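Local coordinates for single-stranded DNA-binding protein (Thermoanaerobacter tengcongensis, PDB 4GS3) that probably binds single-stranded DNA through its N-terminal OB-fold domain, the part of the longer PriB primosome protein present here, at residues P53-L66 and I94-P106. Numbering follows the deposited sequence.
Sequences PITISNRLFEGMNL and ILTVFARDISVVP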
# COMPACT_ATOMS: atom_id res chain seq x y z
N PRO A 53 -5.21 1.82 -3.92
CA PRO A 53 -4.28 2.80 -3.33
C PRO A 53 -3.79 2.36 -1.97
O PRO A 53 -4.58 1.97 -1.09
CB PRO A 53 -5.18 4.02 -3.18
CG PRO A 53 -6.55 3.43 -2.88
CD PRO A 53 -6.61 2.22 -3.76
N ILE A 54 -2.48 2.43 -1.79
CA ILE A 54 -1.82 2.11 -0.55
C ILE A 54 -1.06 3.36 -0.06
O ILE A 54 -0.45 4.07 -0.86
CB ILE A 54 -0.82 0.95 -0.69
CG1 ILE A 54 -1.37 -0.22 -1.52
CG2 ILE A 54 -0.34 0.48 0.66
CD1 ILE A 54 -2.62 -0.89 -0.99
N THR A 55 -1.03 3.55 1.25
CA THR A 55 -0.18 4.54 1.91
C THR A 55 0.64 3.82 2.94
O THR A 55 0.10 3.01 3.70
CB THR A 55 -1.01 5.65 2.53
OG1 THR A 55 -1.72 6.34 1.49
CG2 THR A 55 -0.14 6.63 3.35
N ILE A 56 1.93 4.10 2.97
CA ILE A 56 2.80 3.44 3.90
C ILE A 56 3.84 4.39 4.44
O ILE A 56 4.42 5.22 3.72
CB ILE A 56 3.43 2.23 3.18
CG1 ILE A 56 4.18 1.36 4.18
CG2 ILE A 56 4.33 2.62 2.00
CD1 ILE A 56 4.35 -0.09 3.67
N SER A 57 4.11 4.23 5.73
CA SER A 57 5.19 4.92 6.42
C SER A 57 6.52 4.26 6.10
O SER A 57 6.62 3.05 6.03
CB SER A 57 5.01 4.79 7.91
OG SER A 57 6.15 5.32 8.57
N ASN A 58 7.57 5.07 5.98
CA ASN A 58 8.85 4.40 5.76
C ASN A 58 9.32 3.70 7.03
O ASN A 58 10.21 2.89 6.87
CB ASN A 58 9.96 5.28 5.23
CG ASN A 58 10.44 6.32 6.19
OD1 ASN A 58 9.73 6.63 7.14
ND2 ASN A 58 11.60 6.86 5.95
N ARG A 59 8.68 3.85 8.15
CA ARG A 59 8.97 2.95 9.28
C ARG A 59 8.67 1.50 8.96
O ARG A 59 9.25 0.63 9.55
CB ARG A 59 8.15 3.26 10.53
CG ARG A 59 7.91 4.69 10.86
CD ARG A 59 7.69 4.97 12.32
NE ARG A 59 8.91 5.64 12.67
CZ ARG A 59 9.92 5.08 13.32
NH1 ARG A 59 11.04 5.76 13.47
NH2 ARG A 59 9.81 3.84 13.78
N LEU A 60 7.70 1.23 8.10
CA LEU A 60 7.28 -0.16 7.96
C LEU A 60 7.94 -1.05 6.95
O LEU A 60 7.67 -2.25 6.83
CB LEU A 60 5.82 -0.16 7.45
CG LEU A 60 4.82 -0.00 8.55
CD1 LEU A 60 3.44 -0.08 7.89
CD2 LEU A 60 4.88 -1.03 9.67
N PHE A 61 8.73 -0.34 6.15
CA PHE A 61 9.33 -1.16 5.06
C PHE A 61 10.83 -0.96 5.13
O PHE A 61 11.55 -1.26 4.17
CB PHE A 61 8.70 -0.89 3.71
CG PHE A 61 8.89 0.48 3.06
CD1 PHE A 61 8.01 1.54 3.29
CD2 PHE A 61 9.97 0.69 2.21
CE1 PHE A 61 8.17 2.77 2.69
CE2 PHE A 61 10.14 1.93 1.62
CZ PHE A 61 9.29 2.98 1.90
N GLU A 62 11.29 -0.51 6.30
CA GLU A 62 12.71 -0.63 6.53
C GLU A 62 13.13 -2.08 6.30
O GLU A 62 12.48 -3.03 6.73
CB GLU A 62 13.10 -0.23 7.94
CG GLU A 62 14.54 0.31 7.87
CD GLU A 62 14.50 1.83 7.71
OE1 GLU A 62 14.42 2.48 8.78
OE2 GLU A 62 14.54 2.35 6.58
N GLY A 63 14.18 -2.22 5.54
CA GLY A 63 14.68 -3.54 5.21
C GLY A 63 14.26 -4.03 3.85
O GLY A 63 14.90 -4.81 3.14
N MET A 64 13.07 -3.53 3.43
CA MET A 64 12.66 -4.14 2.16
C MET A 64 12.66 -3.09 1.06
O MET A 64 12.63 -1.88 1.24
CB MET A 64 11.33 -4.84 2.32
CG MET A 64 10.03 -4.10 2.42
SD MET A 64 9.03 -4.41 3.91
CE MET A 64 8.97 -6.17 3.97
N ASN A 65 12.67 -3.66 -0.13
CA ASN A 65 12.61 -2.88 -1.35
C ASN A 65 11.18 -3.10 -1.84
O ASN A 65 10.70 -4.25 -1.89
CB ASN A 65 13.75 -3.27 -2.31
CG ASN A 65 13.38 -3.05 -3.77
OD1 ASN A 65 12.47 -3.67 -4.33
ND2 ASN A 65 14.15 -2.13 -4.36
N LEU A 66 10.53 -1.98 -2.16
CA LEU A 66 9.25 -1.99 -2.85
C LEU A 66 9.31 -1.40 -4.27
O LEU A 66 8.44 -0.60 -4.64
CB LEU A 66 8.25 -1.26 -1.94
CG LEU A 66 8.09 -1.89 -0.55
CD1 LEU A 66 7.14 -0.99 0.26
CD2 LEU A 66 7.61 -3.32 -0.63
N ILE A 94 -9.62 11.68 -0.38
CA ILE A 94 -8.89 10.55 -0.95
C ILE A 94 -9.15 9.34 -0.08
O ILE A 94 -9.20 9.42 1.14
CB ILE A 94 -7.40 10.88 -1.11
CG1 ILE A 94 -7.21 12.13 -1.99
CG2 ILE A 94 -6.60 9.70 -1.58
CD1 ILE A 94 -7.53 11.95 -3.42
N LEU A 95 -9.23 8.18 -0.72
CA LEU A 95 -9.26 6.89 -0.04
C LEU A 95 -7.92 6.23 -0.18
O LEU A 95 -7.25 6.29 -1.24
CB LEU A 95 -10.30 5.98 -0.71
CG LEU A 95 -11.72 6.43 -0.46
CD1 LEU A 95 -12.68 5.76 -1.40
CD2 LEU A 95 -12.14 6.14 0.96
N THR A 96 -7.50 5.54 0.88
CA THR A 96 -6.28 4.76 0.82
C THR A 96 -6.36 3.60 1.77
O THR A 96 -7.05 3.68 2.80
CB THR A 96 -5.05 5.68 1.11
OG1 THR A 96 -3.90 4.96 0.64
CG2 THR A 96 -4.93 6.05 2.58
N VAL A 97 -5.60 2.56 1.48
CA VAL A 97 -5.35 1.49 2.42
C VAL A 97 -4.10 1.91 3.17
O VAL A 97 -2.99 1.89 2.61
CB VAL A 97 -5.20 0.15 1.73
CG1 VAL A 97 -4.89 -0.93 2.81
CG2 VAL A 97 -6.42 -0.23 0.92
N PHE A 98 -4.26 2.27 4.43
CA PHE A 98 -3.17 2.72 5.27
C PHE A 98 -2.55 1.48 5.88
O PHE A 98 -3.14 0.80 6.71
CB PHE A 98 -3.70 3.68 6.34
CG PHE A 98 -2.63 4.39 7.10
CD1 PHE A 98 -2.06 5.55 6.60
CD2 PHE A 98 -2.22 3.93 8.31
CE1 PHE A 98 -1.11 6.24 7.30
CE2 PHE A 98 -1.24 4.60 9.04
CZ PHE A 98 -0.68 5.76 8.52
N ALA A 99 -1.31 1.16 5.45
CA ALA A 99 -0.70 -0.09 5.80
C ALA A 99 -0.32 -0.12 7.27
O ALA A 99 0.23 0.82 7.81
CB ALA A 99 0.54 -0.33 4.92
N ARG A 100 -0.61 -1.27 7.88
CA ARG A 100 -0.12 -1.59 9.22
C ARG A 100 0.95 -2.66 9.16
O ARG A 100 1.80 -2.70 10.08
CB ARG A 100 -1.31 -2.04 10.10
CG ARG A 100 -2.14 -0.84 10.41
CD ARG A 100 -3.18 -1.25 11.43
NE ARG A 100 -4.31 -2.03 10.82
CZ ARG A 100 -5.61 -1.78 10.96
NH1 ARG A 100 -6.52 -2.56 10.39
NH2 ARG A 100 -6.05 -0.77 11.69
N ASP A 101 0.94 -3.54 8.19
CA ASP A 101 1.90 -4.61 8.07
C ASP A 101 2.11 -4.87 6.61
O ASP A 101 1.17 -4.79 5.80
CB ASP A 101 1.42 -5.91 8.75
CG ASP A 101 2.59 -6.90 8.63
OD1 ASP A 101 3.74 -6.58 8.97
OD2 ASP A 101 2.43 -8.02 8.15
N ILE A 102 3.36 -5.13 6.24
CA ILE A 102 3.69 -5.46 4.87
C ILE A 102 4.76 -6.56 4.92
O ILE A 102 5.68 -6.50 5.75
CB ILE A 102 4.12 -4.26 4.04
CG1 ILE A 102 4.23 -4.57 2.51
CG2 ILE A 102 5.41 -3.64 4.56
CD1 ILE A 102 4.12 -3.33 1.62
N SER A 103 4.62 -7.53 4.04
CA SER A 103 5.62 -8.55 3.87
C SER A 103 5.83 -8.76 2.37
O SER A 103 4.90 -8.97 1.61
CB SER A 103 5.14 -9.86 4.48
OG SER A 103 4.95 -9.80 5.85
N VAL A 104 7.08 -8.76 1.96
CA VAL A 104 7.47 -9.07 0.58
C VAL A 104 7.49 -10.58 0.47
O VAL A 104 8.05 -11.27 1.31
CB VAL A 104 8.81 -8.44 0.19
CG1 VAL A 104 9.20 -8.82 -1.23
CG2 VAL A 104 8.77 -6.90 0.25
N VAL A 105 6.90 -11.10 -0.61
CA VAL A 105 6.81 -12.53 -0.85
C VAL A 105 7.33 -12.85 -2.25
O VAL A 105 7.31 -12.01 -3.14
CB VAL A 105 5.38 -13.04 -0.64
CG1 VAL A 105 4.95 -12.82 0.79
CG2 VAL A 105 4.40 -12.44 -1.63
N PRO A 106 7.74 -14.10 -2.48
CA PRO A 106 8.15 -14.49 -3.83
C PRO A 106 6.96 -14.68 -4.74
O PRO A 106 5.79 -14.75 -4.34
CB PRO A 106 8.96 -15.77 -3.58
CG PRO A 106 8.45 -16.32 -2.32
CD PRO A 106 7.95 -15.18 -1.51
O HOH W 1 1.82 3.06 7.24
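Thr55 pairs with Phe98 where strand 53-57 runs parallel to strand 94-99, the parallel pairing that closes the five-stranded barrel of an OB fold. Three backbone bonds join the strands: Val97 N to Pro53 O, Thr55 N to Val97 O at 2.9 Å, and Ala99 N to Thr55 O, the last almost straight at 177°. Beyond them, a water accepts from Ser57 N and donates to Ala99 O, carrying the pairing on as the strands part; it also lies above one face of the Phe98 ring, offset toward the rim.

On the face bearing Thr55 and Phe98, Thr96 OG1 donates to Thr55 OG1 over 2.7 Å, the two side chains meeting nearly at right angles. With OG1 beside its own backbone N (chi1 -62°), Thr55 turns CG2 to the Phe98 ring, 3.9 Å from CD1. A valine in place of Thr55 would probably leave the Thr96 hydroxyl without its acceptor and Asn37 OD1, the second partner of Thr55 OG1, without its mate.

The other face looks into the barrel, where Ile54 CD1 packs on Val97 CB. After the corner at Arg100, whose guanidinium is held by Glu75, Ile102 points at the loop following strand 53-57. Its CD1 meets Ile56 CD1 at 3.8 Å and, tip to tip, Leu66 CD1, while Ile74 of strand 71-82 also touches Ile102. Met64, bent at chi2 and chi3, brings SD to 3.8 Å from Ile102 CG2, and its side chain runs past that of Val104 in the opposite direction, with Met64 CG 3.8 Å from Val104 CG2.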